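Enoyl-CoA hydratase, EchA12_1 (Mycobacterium marinum M, PDB 3QRE) probably hydrates the double bond of enoyl-CoA thioesters in fatty acid metabolism, as a member of the crotonase-like enoyl-CoA hydratase/isomerase family. Local coordinates at residues Arg68-Pro73 against Met128-Val133; Ile75-Leu80 against Pro132-Ile137; Gln148-Asp153 against Ser179-Arg184; Ala157-Lys162 against Val216-Leu221; Ala165-Arg170 against Asp193-Gly198. All coordinates share one frame; numbering follows the deposited sequence.

How the contacts relate
From the N terminus, the end of helix 56-71 and strand 77-82, which follow each other, both pair with the same later stretch. Contact 1 closes this loop at Met128-Val133 and contact 2 at Pro132-Ile137; they share Pro132 and Val133, and Lys131 of contact 1 bonds to the carbonyl of Ile75. Contact 3 opens afterwards, joining helices 144-151 and 178-185. It crosses both contact 4 and contact 5, while contact 5 lies wholly within the longer loop that contact 4 closes. Contacts 2 and 4 belong to one sheet, through neighbouring strands 133-137 and 154-158. Contact 5 joins the loop before helix 169-173 to helix 188-197, meeting contact 3 at Leu182.

Contact 1. Residues Arg68-Pro73 against Met128-Val133; sequences RAEADP and MLRKPV
Lys131 crosses to the last turn of helix 56-71, passing aslant the Glu70 carboxylate. Its CG is anti to its own carbonyl carbon (chi1 -58°), and from there the chain is extended, long enough to carry the ammonium to the helix end. CB rests near Glu70 OE1, CG comes to 3.4 Å from the same OE1, and CD still lies close to it. CE then passes Glu70 O, and NZ arrives among backbone carbonyls. NZ donates to Ala69 O at 3.1 Å, in the carbonyl plane, and weakly to Glu70 O. It also bonds to Ile75 O just beyond the helix, and to a water 2.7 Å from NZ that accepts from Arg130 NH1 as well and donates to Glu70 O.

Glu70 reaches back to the loop. The bend at chi2 (72°) brings its carboxylate there, and OE2 takes the backbone N of Arg130 at 2.7 Å through its syn lone pair. The Arg130 side chain folds back at chi3 over this carboxylate, the two planes 30° apart and stacked. Its NE is 3.7 Å from OE2, a long bridge of charge alone, whereas NH2 donates to Glu70 O at 2.9 Å from above the carbonyl plane.

The last carbonyls of helix 56-71 would favour a cation, and with the Glu70 carboxylate they probably offset the charges of Lys131 and Arg130. These bonds join the helix end to the loop before strand 133-137.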
# COMPACT_ATOMS: atom_id res chain seq x y z
N ARG A 68 22.18 24.32 1.35
CA ARG A 68 23.36 24.36 2.21
C ARG A 68 23.72 22.99 2.82
O ARG A 68 24.87 22.56 2.76
CB ARG A 68 23.20 25.45 3.29
CG ARG A 68 24.34 25.53 4.27
CD ARG A 68 24.04 26.58 5.32
NE ARG A 68 25.02 26.59 6.41
CZ ARG A 68 24.93 27.37 7.49
NH1 ARG A 68 23.89 28.20 7.63
NH2 ARG A 68 25.87 27.31 8.43
N ALA A 69 22.73 22.31 3.39
CA ALA A 69 22.91 20.92 3.85
C ALA A 69 23.40 20.00 2.73
O ALA A 69 24.33 19.22 2.92
CB ALA A 69 21.63 20.40 4.43
N GLU A 70 22.75 20.10 1.57
CA GLU A 70 23.07 19.29 0.39
C GLU A 70 24.50 19.52 -0.09
O GLU A 70 25.19 18.55 -0.42
CB GLU A 70 22.02 19.53 -0.72
CG GLU A 70 22.12 18.63 -1.94
CD GLU A 70 21.68 17.16 -1.71
OE1 GLU A 70 21.41 16.74 -0.56
OE2 GLU A 70 21.61 16.42 -2.73
N ALA A 71 24.98 20.76 -0.05
CA ALA A 71 26.34 21.10 -0.51
C ALA A 71 27.46 20.83 0.49
O ALA A 71 28.63 20.73 0.09
CB ALA A 71 26.40 22.57 -0.99
N ASP A 72 27.12 20.70 1.77
CA ASP A 72 28.12 20.51 2.82
C ASP A 72 28.44 19.03 3.01
O ASP A 72 27.60 18.30 3.54
CB ASP A 72 27.60 21.10 4.14
CG ASP A 72 28.64 21.11 5.25
OD1 ASP A 72 29.70 20.44 5.15
OD2 ASP A 72 28.39 21.80 6.27
N PRO A 73 29.67 18.59 2.63
CA PRO A 73 30.03 17.17 2.76
C PRO A 73 30.13 16.69 4.22
O PRO A 73 30.16 15.48 4.47
CB PRO A 73 31.37 17.06 2.01
CG PRO A 73 31.92 18.43 1.94
CD PRO A 73 30.78 19.41 2.08
N MET A 128 14.62 14.24 -4.72
CA MET A 128 15.72 14.09 -5.69
C MET A 128 17.07 14.48 -5.09
O MET A 128 18.08 14.55 -5.80
CB MET A 128 15.42 14.92 -6.95
CG MET A 128 14.15 14.44 -7.65
SD MET A 128 13.71 15.28 -9.19
CE MET A 128 13.28 16.94 -8.68
N LEU A 129 17.09 14.74 -3.78
CA LEU A 129 18.32 15.05 -3.08
C LEU A 129 19.14 13.77 -2.94
O LEU A 129 18.59 12.66 -2.91
CB LEU A 129 18.05 15.63 -1.68
CG LEU A 129 17.30 16.97 -1.54
CD1 LEU A 129 17.12 17.34 -0.09
CD2 LEU A 129 17.99 18.12 -2.34
N ARG A 130 20.45 13.95 -2.86
CA ARG A 130 21.36 12.89 -2.48
C ARG A 130 21.20 12.46 -1.01
O ARG A 130 21.64 11.38 -0.63
CB ARG A 130 22.80 13.36 -2.72
CG ARG A 130 23.25 13.33 -4.20
CD ARG A 130 24.72 13.81 -4.38
NE ARG A 130 24.85 15.26 -4.18
CZ ARG A 130 25.26 15.85 -3.05
NH1 ARG A 130 25.62 15.12 -1.98
NH2 ARG A 130 25.34 17.18 -2.99
N LYS A 131 20.59 13.30 -0.18
CA LYS A 131 20.56 13.05 1.27
C LYS A 131 19.14 12.89 1.80
O LYS A 131 18.24 13.56 1.33
CB LYS A 131 21.27 14.20 2.04
CG LYS A 131 22.70 14.39 1.59
CD LYS A 131 23.42 15.59 2.21
CE LYS A 131 24.88 15.56 1.68
NZ LYS A 131 25.81 16.56 2.31
N PRO A 132 18.94 12.03 2.81
CA PRO A 132 17.62 11.80 3.37
C PRO A 132 17.12 13.01 4.17
O PRO A 132 17.92 13.74 4.76
CB PRO A 132 17.84 10.62 4.34
CG PRO A 132 19.27 10.16 4.11
CD PRO A 132 19.99 11.33 3.58
N VAL A 133 15.79 13.20 4.18
CA VAL A 133 15.16 14.21 5.01
C VAL A 133 14.19 13.49 5.94
O VAL A 133 13.33 12.71 5.48
CB VAL A 133 14.46 15.32 4.16
CG1 VAL A 133 13.92 16.45 5.04
CG2 VAL A 133 15.42 15.90 3.12
O HOH W 1 27.51 16.57 0.21

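Contact 2. Residues Ile75-Leu80 against Pro132-Ile137; sequences IRVIVL and PVIAAI
Ile78 and Val133 project from the same face of a parallel pair of strands and meet at a slant, while Val79 and Ile134 project from the other. On the first face Val133 CG1 fits between two neighbours, 4.0 Å from Ile78 CG2 and 4.0 Å from Leu80 CB; its CG2 turns toward Ile78 CD1. The position of CG1 follows from chi1 of Val133 (-175°), which sets it anti to the backbone N. On the opposite face Ile134 lies aslant against two valines: its CG1 is 4.0 Å from Val77 CG1, and its CB faces Val79 CG2.

Beta-branched valine and isoleucine suit these places because they favour the extended backbone and cover the faces of the sheet. A proline can stand at 132, since the pairing uses its carbonyl and not an N-H: Ile78 N donates to Pro132 O at 3.1 Å. Ile134 takes part twice, its N bonding to Ile78 O and its O accepting from Leu80 N at 2.8 Å. Ala136 N then closes the ladder on Leu80 O, nearly straight at 176°.

The strands run 22° from parallel in the six-stranded sheet of the crotonase fold. The residues carrying these bonds are buried, so the four bonds satisfy polar backbone atoms that the aliphatic faces probably keep from water.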
# COMPACT_ATOMS: atom_id res chain seq x y z
N ILE A 75 27.63 17.27 6.19
CA ILE A 75 26.23 16.93 6.48
C ILE A 75 25.83 15.60 5.84
O ILE A 75 25.94 15.42 4.62
CB ILE A 75 25.23 18.04 6.03
CG1 ILE A 75 25.48 19.37 6.78
CG2 ILE A 75 23.76 17.57 6.22
CD1 ILE A 75 25.32 19.30 8.34
N ARG A 76 25.36 14.69 6.68
CA ARG A 76 24.93 13.37 6.26
C ARG A 76 23.40 13.25 6.13
O ARG A 76 22.90 12.63 5.19
CB ARG A 76 25.44 12.33 7.24
CG ARG A 76 26.97 12.32 7.41
CD ARG A 76 27.62 11.80 6.16
NE ARG A 76 26.73 10.81 5.53
CZ ARG A 76 26.63 9.53 5.89
NH1 ARG A 76 27.38 9.04 6.88
NH2 ARG A 76 25.77 8.73 5.26
N VAL A 77 22.67 13.82 7.08
CA VAL A 77 21.22 13.69 7.12
C VAL A 77 20.59 15.03 7.50
O VAL A 77 21.19 15.84 8.24
CB VAL A 77 20.78 12.58 8.11
CG1 VAL A 77 19.28 12.31 8.00
CG2 VAL A 77 21.54 11.30 7.87
N ILE A 78 19.38 15.25 6.99
CA ILE A 78 18.60 16.46 7.26
C ILE A 78 17.37 16.16 8.12
O ILE A 78 16.63 15.20 7.86
CB ILE A 78 18.10 17.13 5.94
CG1 ILE A 78 19.29 17.53 5.04
CG2 ILE A 78 17.22 18.34 6.26
CD1 ILE A 78 18.90 17.85 3.57
N VAL A 79 17.17 16.96 9.16
CA VAL A 79 15.93 16.88 9.96
C VAL A 79 15.14 18.17 9.75
O VAL A 79 15.70 19.27 9.81
CB VAL A 79 16.21 16.56 11.46
CG1 VAL A 79 14.97 16.75 12.32
CG2 VAL A 79 16.68 15.11 11.60
N LEU A 80 13.85 18.02 9.45
CA LEU A 80 12.94 19.12 9.18
C LEU A 80 11.82 19.19 10.24
O LEU A 80 11.14 18.20 10.49
CB LEU A 80 12.36 18.99 7.76
CG LEU A 80 11.35 20.05 7.27
CD1 LEU A 80 12.07 21.41 7.17
CD2 LEU A 80 10.63 19.67 5.92
N PRO A 132 18.94 12.03 2.81
CA PRO A 132 17.62 11.80 3.37
C PRO A 132 17.12 13.01 4.17
O PRO A 132 17.92 13.74 4.76
CB PRO A 132 17.84 10.62 4.34
CG PRO A 132 19.27 10.16 4.11
CD PRO A 132 19.99 11.33 3.58
N VAL A 133 15.79 13.20 4.18
CA VAL A 133 15.16 14.21 5.01
C VAL A 133 14.19 13.49 5.94
O VAL A 133 13.33 12.71 5.48
CB VAL A 133 14.46 15.32 4.16
CG1 VAL A 133 13.92 16.45 5.04
CG2 VAL A 133 15.42 15.90 3.12
N ILE A 134 14.35 13.73 7.23
CA ILE A 134 13.46 13.20 8.24
C ILE A 134 12.58 14.35 8.74
O ILE A 134 13.09 15.32 9.31
CB ILE A 134 14.25 12.59 9.45
CG1 ILE A 134 15.46 11.74 9.02
CG2 ILE A 134 13.33 11.81 10.38
CD1 ILE A 134 15.19 10.71 7.89
N ALA A 135 11.27 14.24 8.52
CA ALA A 135 10.33 15.18 9.08
C ALA A 135 9.94 14.80 10.50
O ALA A 135 9.59 13.64 10.79
CB ALA A 135 9.07 15.31 8.20
N ALA A 136 10.02 15.78 11.40
CA ALA A 136 9.55 15.63 12.75
C ALA A 136 8.34 16.53 12.91
O ALA A 136 8.48 17.72 13.11
CB ALA A 136 10.63 16.02 13.72
N ILE A 137 7.16 15.94 12.83
CA ILE A 137 5.90 16.67 12.74
C ILE A 137 5.36 16.96 14.13
O ILE A 137 4.68 16.13 14.74
CB ILE A 137 4.88 15.90 11.86
CG1 ILE A 137 5.54 15.54 10.50
CG2 ILE A 137 3.62 16.74 11.63
CD1 ILE A 137 4.74 14.59 9.59

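Contact 3. Residues Gln148-Asp153 against Ser179-Arg184; sequences QALMCD and SWILPR
Leu150 on the last turn of helix 144-151 faces Ile181 on helix 178-185, their CA atoms 6.9 Å apart, with no hydrogen bond across the contact. The side chains meet mostly through apolar atoms. Ile181 is the central piece: its CG1, anti to the backbone N (chi1 -166°), lies 3.5 Å from Leu150 O, while its CG2 takes Met151 CE at 3.6 Å. Leu150 CD1 meets Leu182 CD1 at 3.9 Å.

Met151 bends at chi2 (-56°), which swings its thioether across the gap. SD comes to the rim of the Trp180 indole, near the ring plane and 4.0 Å from CZ3, an edge-on Met-aromatic contact. A flexible, polarisable chain suits this place between isoleucine and tryptophan. Arg184 CD lies over one face of the indole, toward its rim, Trp180 CD1 lies over the centre of the guanidinium, and Arg184 NH2 donates to Trp180 O.

His124 and Phe176 meet the same indole edge-to-face, and Trp188 of a second subunit meets it too, at the trimer interface. Leu211 touches both Leu150 and Leu182. Ala149 packs on Ile137, and Cys152, just past the helix end, on Val133 and Ala135, so strand 133-137 backs the end of helix 144-151 and the loop after it.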
# COMPACT_ATOMS: atom_id res chain seq x y z
N GLN A 148 4.70 18.84 1.74
CA GLN A 148 6.12 18.87 2.07
C GLN A 148 6.57 17.73 3.00
O GLN A 148 7.65 17.19 2.80
CB GLN A 148 6.56 20.21 2.67
CG GLN A 148 7.20 21.16 1.65
CD GLN A 148 8.48 20.63 0.96
OE1 GLN A 148 9.03 19.54 1.23
NE2 GLN A 148 8.95 21.43 0.03
N ALA A 149 5.76 17.42 4.02
CA ALA A 149 6.05 16.33 4.95
C ALA A 149 6.14 15.03 4.19
O ALA A 149 7.10 14.29 4.38
CB ALA A 149 4.98 16.23 6.06
N LEU A 150 5.18 14.80 3.29
CA LEU A 150 5.11 13.54 2.55
C LEU A 150 6.20 13.39 1.51
O LEU A 150 6.50 12.26 1.10
CB LEU A 150 3.74 13.37 1.88
CG LEU A 150 2.50 13.29 2.79
CD1 LEU A 150 1.29 12.91 1.96
CD2 LEU A 150 2.68 12.30 3.96
N MET A 151 6.82 14.50 1.10
CA MET A 151 7.98 14.45 0.17
C MET A 151 9.26 14.00 0.89
O MET A 151 10.24 13.55 0.25
CB MET A 151 8.22 15.80 -0.56
CG MET A 151 7.10 16.19 -1.50
SD MET A 151 6.73 14.91 -2.77
CE MET A 151 5.29 15.75 -3.51
N CYS A 152 9.25 14.12 2.21
CA CYS A 152 10.38 13.69 3.00
C CYS A 152 10.54 12.17 2.99
O CYS A 152 9.61 11.44 2.69
CB CYS A 152 10.28 14.24 4.44
SG CYS A 152 10.32 16.05 4.50
N ASP A 153 11.75 11.70 3.29
CA ASP A 153 12.02 10.26 3.28
C ASP A 153 11.28 9.54 4.39
O ASP A 153 10.67 8.50 4.16
CB ASP A 153 13.54 10.05 3.39
CG ASP A 153 14.27 10.63 2.21
OD1 ASP A 153 14.30 9.96 1.18
OD2 ASP A 153 14.80 11.75 2.25
N SER A 179 -1.54 15.16 -5.16
CA SER A 179 -2.34 14.14 -5.85
C SER A 179 -1.42 13.08 -6.46
O SER A 179 -1.88 12.01 -6.86
CB SER A 179 -3.22 14.77 -6.91
OG SER A 179 -2.41 15.18 -7.99
N TRP A 180 -0.13 13.38 -6.50
CA TRP A 180 0.91 12.45 -6.89
C TRP A 180 1.40 11.63 -5.67
O TRP A 180 1.26 10.40 -5.66
CB TRP A 180 2.07 13.22 -7.53
CG TRP A 180 3.23 12.39 -7.97
CD1 TRP A 180 3.28 11.60 -9.10
CD2 TRP A 180 4.53 12.29 -7.35
NE1 TRP A 180 4.52 11.01 -9.20
CE2 TRP A 180 5.31 11.42 -8.15
CE3 TRP A 180 5.11 12.84 -6.21
CZ2 TRP A 180 6.63 11.09 -7.84
CZ3 TRP A 180 6.44 12.51 -5.90
CH2 TRP A 180 7.18 11.66 -6.72
N ILE A 181 1.95 12.31 -4.66
CA ILE A 181 2.55 11.61 -3.52
C ILE A 181 1.55 10.84 -2.64
O ILE A 181 1.80 9.69 -2.27
CB ILE A 181 3.47 12.59 -2.66
CG1 ILE A 181 4.37 11.80 -1.69
CG2 ILE A 181 2.65 13.76 -2.01
CD1 ILE A 181 5.28 10.77 -2.44
N LEU A 182 0.41 11.43 -2.32
CA LEU A 182 -0.56 10.79 -1.42
C LEU A 182 -0.97 9.38 -1.82
O LEU A 182 -0.82 8.45 -1.00
CB LEU A 182 -1.79 11.67 -1.17
CG LEU A 182 -2.72 11.26 -0.01
CD1 LEU A 182 -1.92 10.87 1.27
CD2 LEU A 182 -3.78 12.36 0.27
N PRO A 183 -1.51 9.19 -3.06
CA PRO A 183 -1.89 7.81 -3.37
C PRO A 183 -0.69 6.85 -3.48
O PRO A 183 -0.84 5.65 -3.19
CB PRO A 183 -2.67 7.93 -4.70
CG PRO A 183 -2.23 9.20 -5.31
CD PRO A 183 -1.83 10.11 -4.17
N ARG A 184 0.48 7.36 -3.87
CA ARG A 184 1.70 6.53 -3.93
C ARG A 184 2.16 6.01 -2.59
O ARG A 184 2.61 4.86 -2.49
CB ARG A 184 2.84 7.25 -4.68
CG ARG A 184 2.74 6.99 -6.19
CD ARG A 184 3.50 8.02 -6.99
NE ARG A 184 3.28 7.85 -8.43
CZ ARG A 184 2.17 8.22 -9.08
NH1 ARG A 184 2.08 8.00 -10.37
NH2 ARG A 184 1.14 8.79 -8.42

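Contact 4. Residues Ala157-Lys162 against Val216-Leu221; sequences AAAGAK and VTPEQL
Ala158 and Val216 form a parallel beta bridge at the edge of the six-stranded sheet of the crotonase fold, where strand 214-216 is the outermost of this chain. The tight part is the backbone. Val216 N donates to Ala157 O at 3.0 Å, and Val216 O takes Ala159 N at 2.7 Å, so Val216 grips strand 154-158 on both sides of Ala158. Between the two bonds Ala158 CA makes a CA-H...O contact of 3.3 Å with Val216 O. The small Ala158 suits this place: its CB lies 4.0 Å from Leu221 CD2 and beside the Pro218 ring. Leu221, with CG anti to the backbone N (chi1 -176°), lays both methyls along this strand, CD1 reaching Ala157 C at 3.8 Å. On the inner side Ile137 bonds to Ala158 N, which continues the sheet.

Toward solvent the contact thins. Ala159 CB and Pro218 CD barely meet, and Glu219 and Gln220 are not modelled beyond CB, which is consistent with mobile side chains. The chain leaves the bridge through a type II turn from Ala158 to Ala161, with Gly160 at its third position; there phi is 81°, where a side chain would press on the preceding carbonyl. In the other segment, before helix 221-235, Thr217 OG1 accepts from Gln220 N at 3.3 Å, an ST motif.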
# COMPACT_ATOMS: atom_id res chain seq x y z
N ALA A 157 5.90 11.76 14.09
CA ALA A 157 4.88 12.71 14.47
C ALA A 157 4.67 12.69 15.97
O ALA A 157 4.74 11.63 16.61
CB ALA A 157 3.60 12.40 13.75
N ALA A 158 4.41 13.88 16.52
CA ALA A 158 4.01 14.01 17.91
C ALA A 158 2.59 13.50 18.07
O ALA A 158 1.74 13.76 17.21
CB ALA A 158 4.11 15.47 18.36
N ALA A 159 2.34 12.78 19.17
CA ALA A 159 1.00 12.38 19.58
C ALA A 159 0.02 13.55 19.59
O ALA A 159 0.36 14.63 20.06
CB ALA A 159 1.06 11.68 20.99
N GLY A 160 -1.17 13.34 19.05
CA GLY A 160 -2.16 14.42 18.91
C GLY A 160 -2.03 15.38 17.72
O GLY A 160 -2.92 16.21 17.49
N ALA A 161 -0.92 15.32 16.97
CA ALA A 161 -0.70 16.29 15.89
C ALA A 161 -1.76 16.13 14.80
O ALA A 161 -2.08 15.02 14.40
CB ALA A 161 0.68 16.15 15.32
N LYS A 162 -2.34 17.25 14.36
CA LYS A 162 -3.44 17.25 13.37
C LYS A 162 -2.95 17.31 11.92
O LYS A 162 -2.06 18.11 11.58
CB LYS A 162 -4.41 18.41 13.60
CG LYS A 162 -5.11 18.41 14.98
CD LYS A 162 -6.57 18.85 14.86
CE LYS A 162 -7.33 18.61 16.15
NZ LYS A 162 -6.94 19.60 17.20
N VAL A 216 5.40 9.49 18.58
CA VAL A 216 5.99 9.59 19.92
C VAL A 216 5.35 10.75 20.69
O VAL A 216 4.63 11.57 20.09
CB VAL A 216 7.54 9.82 19.86
CG1 VAL A 216 8.24 8.63 19.23
CG2 VAL A 216 7.88 11.10 19.14
N THR A 217 5.59 10.81 22.00
CA THR A 217 5.17 11.96 22.84
C THR A 217 5.80 13.26 22.32
O THR A 217 6.88 13.21 21.74
CB THR A 217 5.62 11.80 24.31
OG1 THR A 217 7.06 11.72 24.37
CG2 THR A 217 4.99 10.56 24.93
N PRO A 218 5.13 14.42 22.54
CA PRO A 218 5.72 15.68 22.08
C PRO A 218 7.15 15.92 22.60
O PRO A 218 8.03 16.32 21.82
CB PRO A 218 4.73 16.74 22.59
CG PRO A 218 3.40 16.00 22.57
CD PRO A 218 3.76 14.61 23.06
N GLU A 219 7.39 15.64 23.88
CA GLU A 219 8.73 15.81 24.47
C GLU A 219 9.79 14.96 23.76
O GLU A 219 10.94 15.39 23.62
CB GLU A 219 8.72 15.51 25.98
N GLN A 220 9.41 13.76 23.32
CA GLN A 220 10.37 12.82 22.75
C GLN A 220 10.52 12.93 21.22
O GLN A 220 11.35 12.22 20.64
CB GLN A 220 10.03 11.37 23.17
N LEU A 221 9.78 13.82 20.57
CA LEU A 221 9.81 13.96 19.09
C LEU A 221 11.18 14.25 18.45
O LEU A 221 11.63 13.53 17.55
CB LEU A 221 8.78 14.98 18.60
CG LEU A 221 8.67 15.14 17.07
CD1 LEU A 221 8.25 13.84 16.38
CD2 LEU A 221 7.71 16.27 16.74

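Contact 5. Residues Ala165-Arg170 against Asp193-Gly198; sequences AVFARR and DLLLSG
Leu194 is the first residue of the final turns of helix 188-197 to meet the Ala165-Phe167 stretch, the loop before helix 169-173 that packs here on the C-terminal turn of helix 188-197, bridged by waters and beside the interface with a third subunit. Its CB lies 4.1 Å from Ala165 CB, and a water that takes Ala165 N at 2.9 Å donates to Leu194 O. Just before it, Asp193 looks elsewhere, its carboxylate paired with Arg199 and with Lys213 of the third subunit.

Leu195 comes next, and its CD2 meets both Ala165 and Phe167. Its CG is anti to the carbonyl carbon (chi1 -67°), and CD2 then reaches into the corner between the two, 3.8 Å from Ala165 CB and 3.8 Å from Phe167 CD2. The leucine slants past the phenylalanine ring. The small Ala165 suits the close approach of the helix, and a leucine is long enough to touch the ring beyond it. A second water donates to Ala165 O at 2.7 Å and to Leu195 O.

At Ser197, OG and N both donate to Asp193 O from opposite faces of its plane, OG at 2.6 Å. Gly198 then leaves the helix with positive phi (64°), which favours glycine, and its O lies 3.4 Å from Val166 CG2.

Around this, Ala165 packs on Leu146 and Phe167 on Thr147 of helix 144-151, Leu172 of helix 169-173 touches both Phe167 and Leu195, and the third subunit brings Tyr235 to Val166 and Ile244 to Leu195.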
# COMPACT_ATOMS: atom_id res chain seq x y z
N ALA A 165 -5.66 17.05 4.54
CA ALA A 165 -5.39 17.23 3.11
C ALA A 165 -6.38 18.27 2.52
O ALA A 165 -7.22 17.93 1.68
CB ALA A 165 -5.47 15.87 2.38
N VAL A 166 -6.28 19.51 2.99
CA VAL A 166 -7.14 20.63 2.56
C VAL A 166 -6.36 21.51 1.59
O VAL A 166 -5.27 21.97 1.91
CB VAL A 166 -7.61 21.50 3.76
CG1 VAL A 166 -8.30 22.76 3.28
CG2 VAL A 166 -8.58 20.71 4.64
N PHE A 167 -6.95 21.72 0.41
CA PHE A 167 -6.27 22.33 -0.73
C PHE A 167 -7.21 23.16 -1.56
O PHE A 167 -8.41 22.86 -1.65
CB PHE A 167 -5.66 21.25 -1.65
CG PHE A 167 -4.53 20.50 -1.03
CD1 PHE A 167 -3.23 21.01 -1.07
CD2 PHE A 167 -4.77 19.30 -0.36
CE1 PHE A 167 -2.18 20.31 -0.48
CE2 PHE A 167 -3.72 18.61 0.24
CZ PHE A 167 -2.43 19.11 0.20
N ALA A 168 -6.66 24.21 -2.15
CA ALA A 168 -7.31 24.93 -3.23
C ALA A 168 -7.09 24.15 -4.53
O ALA A 168 -6.30 23.18 -4.56
CB ALA A 168 -6.71 26.35 -3.33
N ARG A 169 -7.78 24.55 -5.60
CA ARG A 169 -7.60 23.91 -6.91
C ARG A 169 -6.11 23.79 -7.28
O ARG A 169 -5.68 22.74 -7.75
CB ARG A 169 -8.37 24.66 -8.00
CG ARG A 169 -8.55 23.85 -9.28
CD ARG A 169 -9.02 24.69 -10.50
NE ARG A 169 -9.10 23.85 -11.70
CZ ARG A 169 -10.16 23.08 -12.01
NH1 ARG A 169 -11.21 23.06 -11.22
NH2 ARG A 169 -10.16 22.34 -13.11
N ARG A 170 -5.35 24.86 -7.06
CA ARG A 170 -3.94 24.92 -7.49
C ARG A 170 -3.07 23.81 -6.87
O ARG A 170 -2.21 23.22 -7.55
CB ARG A 170 -3.34 26.30 -7.21
N ASP A 193 -10.51 9.49 -0.20
CA ASP A 193 -11.15 9.80 1.07
C ASP A 193 -10.64 11.15 1.67
O ASP A 193 -11.43 12.04 1.95
CB ASP A 193 -10.95 8.62 2.06
CG ASP A 193 -11.38 8.96 3.48
OD1 ASP A 193 -12.25 9.86 3.68
OD2 ASP A 193 -10.85 8.33 4.42
N LEU A 194 -9.32 11.27 1.85
CA LEU A 194 -8.70 12.44 2.47
C LEU A 194 -8.90 13.72 1.67
O LEU A 194 -9.16 14.77 2.25
CB LEU A 194 -7.20 12.19 2.75
CG LEU A 194 -6.94 11.04 3.74
CD1 LEU A 194 -5.45 10.79 3.99
CD2 LEU A 194 -7.69 11.25 5.08
N LEU A 195 -8.79 13.63 0.34
CA LEU A 195 -8.95 14.80 -0.53
C LEU A 195 -10.39 15.27 -0.67
O LEU A 195 -10.65 16.48 -0.56
CB LEU A 195 -8.31 14.58 -1.91
CG LEU A 195 -6.78 14.49 -1.80
CD1 LEU A 195 -6.17 13.92 -3.08
CD2 LEU A 195 -6.12 15.85 -1.37
N LEU A 196 -11.31 14.34 -0.93
CA LEU A 196 -12.73 14.67 -1.11
C LEU A 196 -13.40 15.12 0.19
O LEU A 196 -14.28 15.95 0.16
CB LEU A 196 -13.52 13.47 -1.64
CG LEU A 196 -13.28 12.94 -3.06
CD1 LEU A 196 -13.84 11.52 -3.19
CD2 LEU A 196 -13.88 13.90 -4.14
N SER A 197 -12.98 14.54 1.33
CA SER A 197 -13.54 14.92 2.64
C SER A 197 -12.84 16.14 3.22
O SER A 197 -13.47 16.95 3.92
CB SER A 197 -13.49 13.79 3.66
OG SER A 197 -12.14 13.50 4.03
N GLY A 198 -11.55 16.28 2.95
CA GLY A 198 -10.76 17.34 3.57
C GLY A 198 -10.69 17.15 5.08
O GLY A 198 -10.40 18.10 5.81
O HOH W 2 -8.92 18.57 -0.29
O HOH W 3 -7.91 15.25 4.70